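Local atomic coordinates of inactive dihydropteroate synthase 2 (Mycobacterium tuberculosis, PDB entry 2VP8), a protein that has a dihydropteroate synthase fold but seems to lack synthase activity, probably binding the pterin pyrophosphate substrate very weakly while able to bind the inhibitor dapsone. Residues B[34-39]-B[115-120]; B[42-47]-B[286-291]; B[98-103]-B[124-129]; B[274-279]-B[295-300]. All coordinates share one frame; numbering follows the deposited sequence.

Contact 1 of 4, residues B[34-39]-B[115-120]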
# COMPACT_ATOMS: atom_id res chain seq x y z
N GLY B 34 28.97 3.88 0.49
CA GLY B 34 29.78 4.78 -0.34
C GLY B 34 29.30 4.97 -1.77
O GLY B 34 29.99 5.58 -2.57
N ARG B 35 28.12 4.45 -2.08
CA ARG B 35 27.55 4.58 -3.43
C ARG B 35 26.32 5.47 -3.48
O ARG B 35 25.49 5.43 -2.57
CB ARG B 35 27.18 3.20 -3.99
CG ARG B 35 28.32 2.19 -4.02
CD ARG B 35 29.35 2.58 -5.04
NE ARG B 35 30.43 1.60 -5.07
CZ ARG B 35 31.60 1.81 -5.64
NH1 ARG B 35 31.86 2.97 -6.23
NH2 ARG B 35 32.51 0.85 -5.62
N PRO B 36 26.19 6.27 -4.56
CA PRO B 36 24.99 7.07 -4.78
C PRO B 36 23.74 6.20 -4.79
O PRO B 36 23.72 5.12 -5.40
CB PRO B 36 25.22 7.68 -6.17
CG PRO B 36 26.33 6.88 -6.78
CD PRO B 36 27.17 6.44 -5.64
N VAL B 37 22.72 6.68 -4.10
CA VAL B 37 21.53 5.92 -3.84
C VAL B 37 20.40 6.96 -3.74
O VAL B 37 20.64 8.09 -3.29
CB VAL B 37 21.73 5.10 -2.53
CG1 VAL B 37 20.91 5.66 -1.35
CG2 VAL B 37 21.45 3.63 -2.74
N ALA B 38 19.19 6.60 -4.17
CA ALA B 38 18.06 7.54 -4.16
C ALA B 38 17.93 8.21 -2.80
O ALA B 38 18.09 7.55 -1.78
CB ALA B 38 16.78 6.84 -4.53
N GLY B 39 17.66 9.51 -2.79
CA GLY B 39 17.53 10.27 -1.53
C GLY B 39 16.11 10.69 -1.16
O GLY B 39 15.86 11.14 -0.05
N TYR B 115 28.73 0.15 -14.78
CA TYR B 115 28.14 1.07 -13.85
C TYR B 115 29.05 1.27 -12.65
O TYR B 115 28.88 0.61 -11.63
CB TYR B 115 26.79 0.54 -13.40
CG TYR B 115 25.77 0.46 -14.51
CD1 TYR B 115 25.44 -0.75 -15.10
CD2 TYR B 115 25.13 1.61 -14.96
CE1 TYR B 115 24.49 -0.82 -16.11
CE2 TYR B 115 24.19 1.55 -15.96
CZ TYR B 115 23.88 0.34 -16.53
OH TYR B 115 22.94 0.32 -17.53
N PRO B 116 30.03 2.18 -12.78
CA PRO B 116 31.05 2.36 -11.74
C PRO B 116 30.48 2.79 -10.40
O PRO B 116 31.03 2.42 -9.36
CB PRO B 116 31.95 3.47 -12.31
CG PRO B 116 31.65 3.51 -13.77
CD PRO B 116 30.22 3.11 -13.91
N ASP B 117 29.39 3.55 -10.41
CA ASP B 117 28.82 4.11 -9.19
C ASP B 117 27.62 3.31 -8.67
O ASP B 117 26.88 3.78 -7.79
CB ASP B 117 28.43 5.57 -9.42
CG ASP B 117 29.63 6.48 -9.48
OD1 ASP B 117 30.32 6.60 -8.45
OD2 ASP B 117 29.88 7.07 -10.56
N GLN B 118 27.43 2.11 -9.21
CA GLN B 118 26.27 1.30 -8.85
C GLN B 118 26.59 0.50 -7.61
O GLN B 118 27.66 -0.09 -7.51
CB GLN B 118 25.88 0.36 -9.99
CG GLN B 118 24.67 -0.51 -9.69
CD GLN B 118 23.42 0.30 -9.43
OE1 GLN B 118 23.03 1.12 -10.25
NE2 GLN B 118 22.80 0.09 -8.27
N LEU B 119 25.67 0.47 -6.67
CA LEU B 119 25.89 -0.35 -5.50
C LEU B 119 25.54 -1.79 -5.85
O LEU B 119 24.43 -2.08 -6.27
CB LEU B 119 25.11 0.22 -4.31
CG LEU B 119 24.76 -0.53 -3.03
CD1 LEU B 119 25.88 -1.38 -2.49
CD2 LEU B 119 24.32 0.48 -2.00
N ILE B 120 26.53 -2.67 -5.72
CA ILE B 120 26.37 -4.07 -6.08
C ILE B 120 26.35 -4.92 -4.82
O ILE B 120 27.20 -4.78 -3.94
CB ILE B 120 27.53 -4.56 -6.99
CG1 ILE B 120 27.56 -3.77 -8.30
CG2 ILE B 120 27.39 -6.06 -7.29
CD1 ILE B 120 28.90 -3.84 -9.03
O HOH W 1 30.88 5.78 -5.89
O HOH W 2 23.86 2.39 -6.34

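Contact 2 of 4, residues B[42-47]-B[286-291]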
# COMPACT_ATOMS: atom_id res chain seq x y z
N ALA B 42 12.49 5.32 -0.30
CA ALA B 42 13.08 4.04 0.07
C ALA B 42 13.79 3.43 -1.15
O ALA B 42 13.45 3.73 -2.30
CB ALA B 42 12.02 3.11 0.59
N LEU B 43 14.78 2.59 -0.88
CA LEU B 43 15.64 2.08 -1.94
C LEU B 43 15.17 0.76 -2.48
O LEU B 43 14.46 0.02 -1.80
CB LEU B 43 17.07 1.92 -1.44
CG LEU B 43 17.63 3.10 -0.64
CD1 LEU B 43 19.00 2.71 -0.10
CD2 LEU B 43 17.66 4.35 -1.51
N ILE B 44 15.60 0.47 -3.70
CA ILE B 44 15.25 -0.76 -4.41
C ILE B 44 16.49 -1.61 -4.68
O ILE B 44 17.47 -1.14 -5.28
CB ILE B 44 14.60 -0.44 -5.76
CG1 ILE B 44 13.38 0.48 -5.58
CG2 ILE B 44 14.22 -1.75 -6.49
CD1 ILE B 44 12.95 1.17 -6.86
N MET B 45 16.44 -2.86 -4.23
CA MET B 45 17.44 -3.87 -4.56
C MET B 45 16.88 -4.77 -5.66
O MET B 45 15.88 -5.46 -5.46
CB MET B 45 17.81 -4.67 -3.31
CG MET B 45 18.75 -5.82 -3.55
SD MET B 45 18.96 -6.87 -2.09
CE MET B 45 20.41 -6.12 -1.36
N ALA B 46 17.51 -4.74 -6.83
CA ALA B 46 17.04 -5.49 -7.99
C ALA B 46 17.73 -6.85 -8.06
O ALA B 46 18.95 -6.93 -8.13
CB ALA B 46 17.32 -4.70 -9.23
N ILE B 47 16.93 -7.92 -8.05
CA ILE B 47 17.45 -9.27 -8.16
C ILE B 47 17.84 -9.58 -9.61
O ILE B 47 17.00 -9.56 -10.50
CB ILE B 47 16.41 -10.32 -7.68
CG1 ILE B 47 16.03 -10.07 -6.22
CG2 ILE B 47 16.92 -11.74 -7.88
CD1 ILE B 47 14.84 -10.88 -5.74
N PHE B 286 14.03 -2.47 -0.48
CA PHE B 286 13.12 -3.50 -0.94
C PHE B 286 13.76 -4.35 -2.02
O PHE B 286 14.20 -3.83 -3.06
CB PHE B 286 11.82 -2.87 -1.45
CG PHE B 286 10.96 -2.30 -0.36
CD1 PHE B 286 11.10 -0.98 0.03
CD2 PHE B 286 10.01 -3.09 0.27
CE1 PHE B 286 10.32 -0.45 1.05
CE2 PHE B 286 9.22 -2.57 1.28
CZ PHE B 286 9.38 -1.24 1.67
N ARG B 287 13.82 -5.65 -1.77
CA ARG B 287 14.36 -6.60 -2.72
C ARG B 287 13.27 -7.09 -3.66
O ARG B 287 12.31 -7.73 -3.22
CB ARG B 287 15.00 -7.78 -1.98
CG ARG B 287 15.95 -8.60 -2.81
CD ARG B 287 16.59 -9.64 -1.94
NE ARG B 287 17.57 -10.44 -2.68
CZ ARG B 287 17.45 -11.74 -2.91
NH1 ARG B 287 16.40 -12.40 -2.45
NH2 ARG B 287 18.40 -12.37 -3.58
N VAL B 288 13.43 -6.81 -4.95
CA VAL B 288 12.39 -7.08 -5.94
C VAL B 288 12.97 -7.63 -7.23
O VAL B 288 14.17 -7.50 -7.50
CB VAL B 288 11.55 -5.80 -6.26
CG1 VAL B 288 10.98 -5.19 -5.01
CG2 VAL B 288 12.37 -4.78 -6.99
N HIS B 289 12.11 -8.25 -8.03
CA HIS B 289 12.43 -8.58 -9.42
C HIS B 289 12.00 -7.42 -10.32
O HIS B 289 12.79 -6.96 -11.15
CB HIS B 289 11.70 -9.85 -9.85
CG HIS B 289 12.14 -11.08 -9.13
ND1 HIS B 289 11.57 -11.49 -7.95
CD2 HIS B 289 13.09 -11.99 -9.43
CE1 HIS B 289 12.15 -12.61 -7.55
NE2 HIS B 289 13.08 -12.94 -8.43
N GLU B 290 10.76 -6.97 -10.15
CA GLU B 290 10.21 -5.87 -10.94
C GLU B 290 10.51 -4.56 -10.24
O GLU B 290 9.90 -4.24 -9.20
CB GLU B 290 8.70 -6.02 -11.12
CG GLU B 290 8.20 -5.74 -12.56
CD GLU B 290 8.26 -4.26 -12.98
OE1 GLU B 290 9.01 -3.94 -13.94
OE2 GLU B 290 7.56 -3.43 -12.37
N VAL B 291 11.44 -3.81 -10.82
CA VAL B 291 11.92 -2.56 -10.24
C VAL B 291 10.92 -1.42 -10.38
O VAL B 291 10.63 -0.73 -9.40
CB VAL B 291 13.28 -2.16 -10.85
CG1 VAL B 291 13.79 -0.87 -10.22
CG2 VAL B 291 14.29 -3.27 -10.67

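Contact 3 of 4, residues B[98-103]-B[124-129]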
# COMPACT_ATOMS: atom_id res chain seq x y z
N ASP B 98 33.81 -23.56 -6.71
CA ASP B 98 34.78 -23.20 -7.75
C ASP B 98 34.06 -22.64 -8.97
O ASP B 98 34.42 -21.58 -9.48
CB ASP B 98 35.61 -24.41 -8.16
CG ASP B 98 36.01 -25.29 -6.99
OD1 ASP B 98 37.17 -25.75 -6.95
OD2 ASP B 98 35.16 -25.55 -6.11
N THR B 99 33.03 -23.36 -9.42
CA THR B 99 32.27 -22.97 -10.60
C THR B 99 31.40 -21.75 -10.33
O THR B 99 31.25 -20.88 -11.19
CB THR B 99 31.40 -24.13 -11.16
OG1 THR B 99 30.29 -24.36 -10.29
CG2 THR B 99 32.23 -25.41 -11.33
N GLU B 100 30.83 -21.68 -9.12
CA GLU B 100 30.00 -20.55 -8.72
C GLU B 100 30.77 -19.23 -8.76
O GLU B 100 30.21 -18.19 -9.11
CB GLU B 100 29.38 -20.76 -7.34
CG GLU B 100 28.10 -19.94 -7.11
CD GLU B 100 27.77 -19.70 -5.64
OE1 GLU B 100 28.14 -20.53 -4.78
OE2 GLU B 100 27.12 -18.67 -5.35
N ILE B 101 32.05 -19.28 -8.39
CA ILE B 101 32.95 -18.13 -8.49
C ILE B 101 33.12 -17.73 -9.96
O ILE B 101 32.95 -16.56 -10.30
CB ILE B 101 34.35 -18.42 -7.85
CG1 ILE B 101 34.25 -18.51 -6.33
CG2 ILE B 101 35.39 -17.36 -8.26
CD1 ILE B 101 33.84 -17.21 -5.65
N THR B 102 33.42 -18.71 -10.81
CA THR B 102 33.61 -18.47 -12.25
C THR B 102 32.30 -18.11 -12.95
O THR B 102 32.27 -17.94 -14.17
CB THR B 102 34.30 -19.66 -12.98
OG1 THR B 102 33.48 -20.83 -12.86
CG2 THR B 102 35.69 -19.95 -12.40
N ARG B 103 31.22 -18.01 -12.18
CA ARG B 103 29.94 -17.51 -12.69
C ARG B 103 29.64 -16.09 -12.22
O ARG B 103 29.16 -15.27 -13.00
CB ARG B 103 28.78 -18.46 -12.35
CG ARG B 103 28.66 -19.65 -13.31
CD ARG B 103 27.21 -20.07 -13.55
NE ARG B 103 26.78 -21.17 -12.68
CZ ARG B 103 26.91 -22.47 -12.97
NH1 ARG B 103 27.47 -22.85 -14.11
NH2 ARG B 103 26.49 -23.38 -12.11
N THR B 124 24.82 -14.59 -1.73
CA THR B 124 25.54 -15.81 -1.39
C THR B 124 25.55 -16.07 0.11
O THR B 124 25.53 -15.14 0.91
CB THR B 124 27.00 -15.80 -1.92
OG1 THR B 124 27.63 -17.05 -1.60
CG2 THR B 124 27.81 -14.66 -1.32
N TRP B 125 25.58 -17.34 0.48
CA TRP B 125 25.67 -17.73 1.88
C TRP B 125 27.07 -18.26 2.22
O TRP B 125 27.40 -18.44 3.40
CB TRP B 125 24.61 -18.78 2.21
CG TRP B 125 24.71 -20.03 1.39
CD1 TRP B 125 24.17 -20.24 0.15
CD2 TRP B 125 25.37 -21.25 1.75
NE1 TRP B 125 24.46 -21.51 -0.29
CE2 TRP B 125 25.19 -22.15 0.67
CE3 TRP B 125 26.09 -21.67 2.87
CZ2 TRP B 125 25.71 -23.45 0.69
CZ3 TRP B 125 26.61 -22.97 2.89
CH2 TRP B 125 26.42 -23.84 1.80
N ARG B 126 27.88 -18.47 1.19
CA ARG B 126 29.24 -19.03 1.33
C ARG B 126 30.30 -17.93 1.38
O ARG B 126 30.38 -17.09 0.49
CB ARG B 126 29.54 -19.99 0.19
CG ARG B 126 28.76 -21.30 0.22
CD ARG B 126 29.21 -22.21 -0.91
NE ARG B 126 29.31 -23.61 -0.46
CZ ARG B 126 28.56 -24.61 -0.93
NH1 ARG B 126 27.65 -24.39 -1.87
NH2 ARG B 126 28.74 -25.84 -0.45
N ALA B 127 31.13 -17.97 2.42
CA ALA B 127 32.18 -16.97 2.64
C ALA B 127 33.23 -16.90 1.52
O ALA B 127 33.68 -15.81 1.16
CB ALA B 127 32.86 -17.22 3.99
N GLN B 128 33.62 -18.06 1.00
CA GLN B 128 34.56 -18.14 -0.12
C GLN B 128 33.99 -17.41 -1.34
O GLN B 128 34.72 -16.70 -2.04
CB GLN B 128 34.87 -19.60 -0.47
CG GLN B 128 35.59 -20.40 0.63
CD GLN B 128 36.12 -21.74 0.14
OE1 GLN B 128 35.93 -22.12 -1.01
NE2 GLN B 128 36.80 -22.47 1.03
N VAL B 129 32.69 -17.58 -1.58
CA VAL B 129 32.01 -16.96 -2.71
C VAL B 129 31.93 -15.44 -2.53
O VAL B 129 32.18 -14.69 -3.47
CB VAL B 129 30.60 -17.56 -2.92
CG1 VAL B 129 29.95 -16.97 -4.15
CG2 VAL B 129 30.68 -19.07 -3.07

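Contact 4 of 4, residues B[274-279]-B[295-300]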
# COMPACT_ATOMS: atom_id res chain seq x y z
N ALA B 274 1.66 -4.37 0.62
CA ALA B 274 2.64 -4.64 1.68
C ALA B 274 3.86 -3.73 1.53
O ALA B 274 4.42 -3.25 2.52
CB ALA B 274 3.06 -6.09 1.64
N THR B 275 4.26 -3.48 0.28
CA THR B 275 5.40 -2.62 0.03
C THR B 275 5.08 -1.24 0.57
O THR B 275 5.85 -0.70 1.37
CB THR B 275 5.74 -2.57 -1.48
OG1 THR B 275 5.98 -3.91 -1.95
CG2 THR B 275 6.96 -1.70 -1.74
N ALA B 276 3.92 -0.72 0.17
CA ALA B 276 3.45 0.60 0.57
C ALA B 276 3.50 0.75 2.08
O ALA B 276 4.15 1.65 2.61
CB ALA B 276 2.05 0.83 0.06
N LEU B 277 2.83 -0.17 2.77
CA LEU B 277 2.79 -0.19 4.22
C LEU B 277 4.19 -0.24 4.83
O LEU B 277 4.52 0.54 5.71
CB LEU B 277 1.93 -1.36 4.71
CG LEU B 277 0.45 -1.03 4.97
CD1 LEU B 277 -0.25 -0.40 3.77
CD2 LEU B 277 -0.32 -2.26 5.45
N ALA B 278 5.02 -1.15 4.33
CA ALA B 278 6.37 -1.31 4.86
C ALA B 278 7.16 -0.01 4.67
O ALA B 278 7.84 0.45 5.60
CB ALA B 278 7.06 -2.48 4.18
N ALA B 279 7.07 0.57 3.47
CA ALA B 279 7.72 1.84 3.17
C ALA B 279 7.22 2.97 4.07
O ALA B 279 7.98 3.84 4.46
CB ALA B 279 7.53 2.19 1.73
N ARG B 295 9.23 1.01 -7.68
CA ARG B 295 9.66 2.39 -7.65
C ARG B 295 8.47 3.33 -7.55
O ARG B 295 8.47 4.25 -6.73
CB ARG B 295 10.52 2.76 -8.85
CG ARG B 295 11.21 4.10 -8.66
CD ARG B 295 11.69 4.68 -9.95
NE ARG B 295 10.59 5.02 -10.84
CZ ARG B 295 10.27 4.34 -11.94
NH1 ARG B 295 10.99 3.28 -12.30
NH2 ARG B 295 9.25 4.75 -12.68
N ARG B 296 7.44 3.06 -8.36
CA ARG B 296 6.25 3.90 -8.41
C ARG B 296 5.46 3.90 -7.09
O ARG B 296 4.87 4.91 -6.73
CB ARG B 296 5.38 3.54 -9.61
CG ARG B 296 6.01 4.00 -10.91
CD ARG B 296 5.06 3.92 -12.08
NE ARG B 296 4.79 2.53 -12.43
CZ ARG B 296 5.38 1.86 -13.42
NH1 ARG B 296 6.28 2.45 -14.21
NH2 ARG B 296 5.05 0.59 -13.62
N VAL B 297 5.47 2.77 -6.39
CA VAL B 297 4.81 2.68 -5.08
C VAL B 297 5.57 3.54 -4.06
O VAL B 297 4.98 4.39 -3.40
CB VAL B 297 4.71 1.22 -4.60
CG1 VAL B 297 4.41 1.16 -3.11
CG2 VAL B 297 3.64 0.47 -5.40
N LEU B 298 6.88 3.32 -3.96
CA LEU B 298 7.75 4.07 -3.06
C LEU B 298 7.74 5.57 -3.33
O LEU B 298 7.91 6.36 -2.40
CB LEU B 298 9.18 3.55 -3.17
CG LEU B 298 9.32 2.05 -2.94
CD1 LEU B 298 10.79 1.68 -2.98
CD2 LEU B 298 8.70 1.66 -1.60
N GLU B 299 7.57 5.96 -4.58
CA GLU B 299 7.43 7.37 -4.94
C GLU B 299 6.13 7.94 -4.37
O GLU B 299 6.10 9.07 -3.88
CB GLU B 299 7.51 7.55 -6.45
CG GLU B 299 8.92 7.43 -7.00
CD GLU B 299 9.01 7.47 -8.52
OE1 GLU B 299 7.97 7.55 -9.21
OE2 GLU B 299 10.14 7.41 -9.04
N MET B 300 5.07 7.15 -4.42
CA MET B 300 3.77 7.61 -3.96
C MET B 300 3.76 7.74 -2.43
O MET B 300 3.26 8.74 -1.89
CB MET B 300 2.68 6.66 -4.46
CG MET B 300 1.27 7.00 -4.03
SD MET B 300 0.72 8.67 -4.38
CE MET B 300 0.47 8.65 -6.16

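Contact 1 of 4, residues B[34-39]-B[115-120]
Three groups grip water 1 between R35 and D117: it accepts from R35 NH1 at 3.0 Å and donates to D117 OD1 at 2.7 Å, with a further weak bond to G34 O. It thus links a guanidinium and a carboxylate whose own charged atoms stay too far apart for a salt bridge, R35 NH1 lying 4.5 Å from D117 OD1. P116 O stands over one face of the guanidinium and makes no hydrogen bond with it. The direct ion pair of R35 is with D139, reached through NH2. The R35 chain bends at chi2 (-69°), which brings CD beside Q118 O; nearer the backbone, CB packs 3.6 Å from L119 CB. The ring of P36 meets D117 at about a right angle, its CG 3.6 Å from D117 CB, at the type I turn that runs from Y115 to Q118. Water 2 supplies a second bridge, donating to P36 O and accepting from L119 N at 2.7 Å. This is how the N-terminal hairpin of strands 30-32 and 35-37 is laid over the start of strand 119-123, at the N-terminal end of the barrel strands. No direct hydrogen bond crosses between the two segments: the polar part of the join runs through water, and the rest is packing of side chains on each other and on backbone carbonyls. Solvent probably screens part of the pull between the opposite charges, since D117 is exposed.

Contact 2 of 4, residues B[42-47]-B[286-291]
Strand 43-47 runs parallel to strand 286-288, and the backbones of M45 and V288 sit at the middle of this pairing, which in a TIM barrel joins the first strand to the eighth and so closes the ring. Four backbone bonds hold it, among them V288 N to M45 O at 2.8 Å and I47 N to V288 O at 2.8 Å. The tight part is the face carrying I44, A46, F286 and V288, which is turned to helix 291-306. There I44 CG2 touches V288 CG2 at 3.6 Å, and A46 CB meets V291 CG2 at 3.6 Å. On the other face M45 and R287 point into the barrel interior. R287 CG, anti to the backbone N (chi1 -162°), lies 3.5 Å from M45 SD, which sits at the guanidinium edge, while the polar end of R287 is taken by salt bridges to D123 and D83, close to H220, the residue probably characteristic of inactive family members. The solvent side begins where strand 285-288 gives way to loop, at exposed H289 and partly exposed I47. I47 still packs closely there: its CD1 sits over the centre of the R287 guanidinium and makes a CH-pi contact with H289, 3.9 Å from the ring centroid.

Contact 3 of 4, residues B[98-103]-B[124-129]
With CG anti to the backbone N (chi1 -156°) and the chain extended beyond it, E100 carries its carboxylate across to V129, whose own CG1 is anti to the backbone N (chi1 -176°). The two side chains cross at about a right angle, and each carboxylate oxygen lies nearest a different methyl: OE1 is 3.4 Å from V129 CG2, and OE2 is 3.5 Å from V129 CG1. One residue on, I101 sends CD1 to the backbone of the other helix, 3.5 Å from V129 CA and 3.8 Å from Q128 O. The setting is a beta/alpha barrel, in which helix 98-114, strand 119-123 and helix 127-136 follow one another, so the contact joins the first turns of two successive outer helices. Ahead of the second helix, T124 OG1 accepts from R126 N at 3.1 Å, forming an ST turn, and R126 takes the N-cap position. D149 accepts from A127 N in the same first turn. No hydrogen bond crosses between the segments, and R126 NH1 is 4.9 Å from E100 OE1. The join thus rests on van der Waals contact, a carboxylate against two methyls and a methyl against the V129 backbone; R126 and the N-terminal end of helix 127-136 could perhaps stabilise the E100 charge weakly, at a distance.

Contact 4 of 4, residues B[274-279]-B[295-300]
Apolar contacts carry the meeting of T275 and A279 with L298, and of A276 with V297. L298 CD2 reaches two residues one turn apart, lying 3.6 Å from A279 CB and 3.8 Å from T275 CG2. The branched V297 uses one methyl: CG1, anti to the backbone N (chi1 164°), rests against the helix backbone at A276 N, 3.8 Å away, and also lies 4.0 Å from A276 CB. With alanine and threonine on one side, the axes of the two short segments pass 9.3 Å apart at a crossing angle of -41°. These are outer helices of the TIM barrel, 267-280 and 291-306, which come before and after strand 285-288; F286 of that strand packs against T275, A279 and L298. Hydrogen bonds and salt bridges stay within each helix or leave the pair. T275 OG1 bonds to T271 O in its own helix. R295 NE forms a salt bridge to E299 OE2 at 3.0 Å, with the carboxylate oxygen at the guanidinium edge and the hydrogen bond itself weak. Contacts with the second subunit form the third kind: A276 packs on L277 of that subunit, and R296 NE makes a salt bridge to E269 of the second subunit.

How the contacts relate
From the N terminus, contact 1 opens in the hairpin at 34-39 and contact 2 opens directly afterwards at 42-47, V37 and A38 packing on L43. Contact 3 opens at 98-103, contact 1 closes at 115-120 and contact 3 at 124-129, so contact 1 crosses both contact 2 and contact 3. Contact 3 lies wholly within the long loop that contact 2 closes at 286-291. Contact 4 opens at 274-279 before that closure and ends at 295-300, crossing contact 2. A42 O packs on L298 and I44 CD1 on R295, which together with F286 join barrel closure to the dimer-side helices, whereas contacts 3 and 4 lie on opposite sides of the chain's centre.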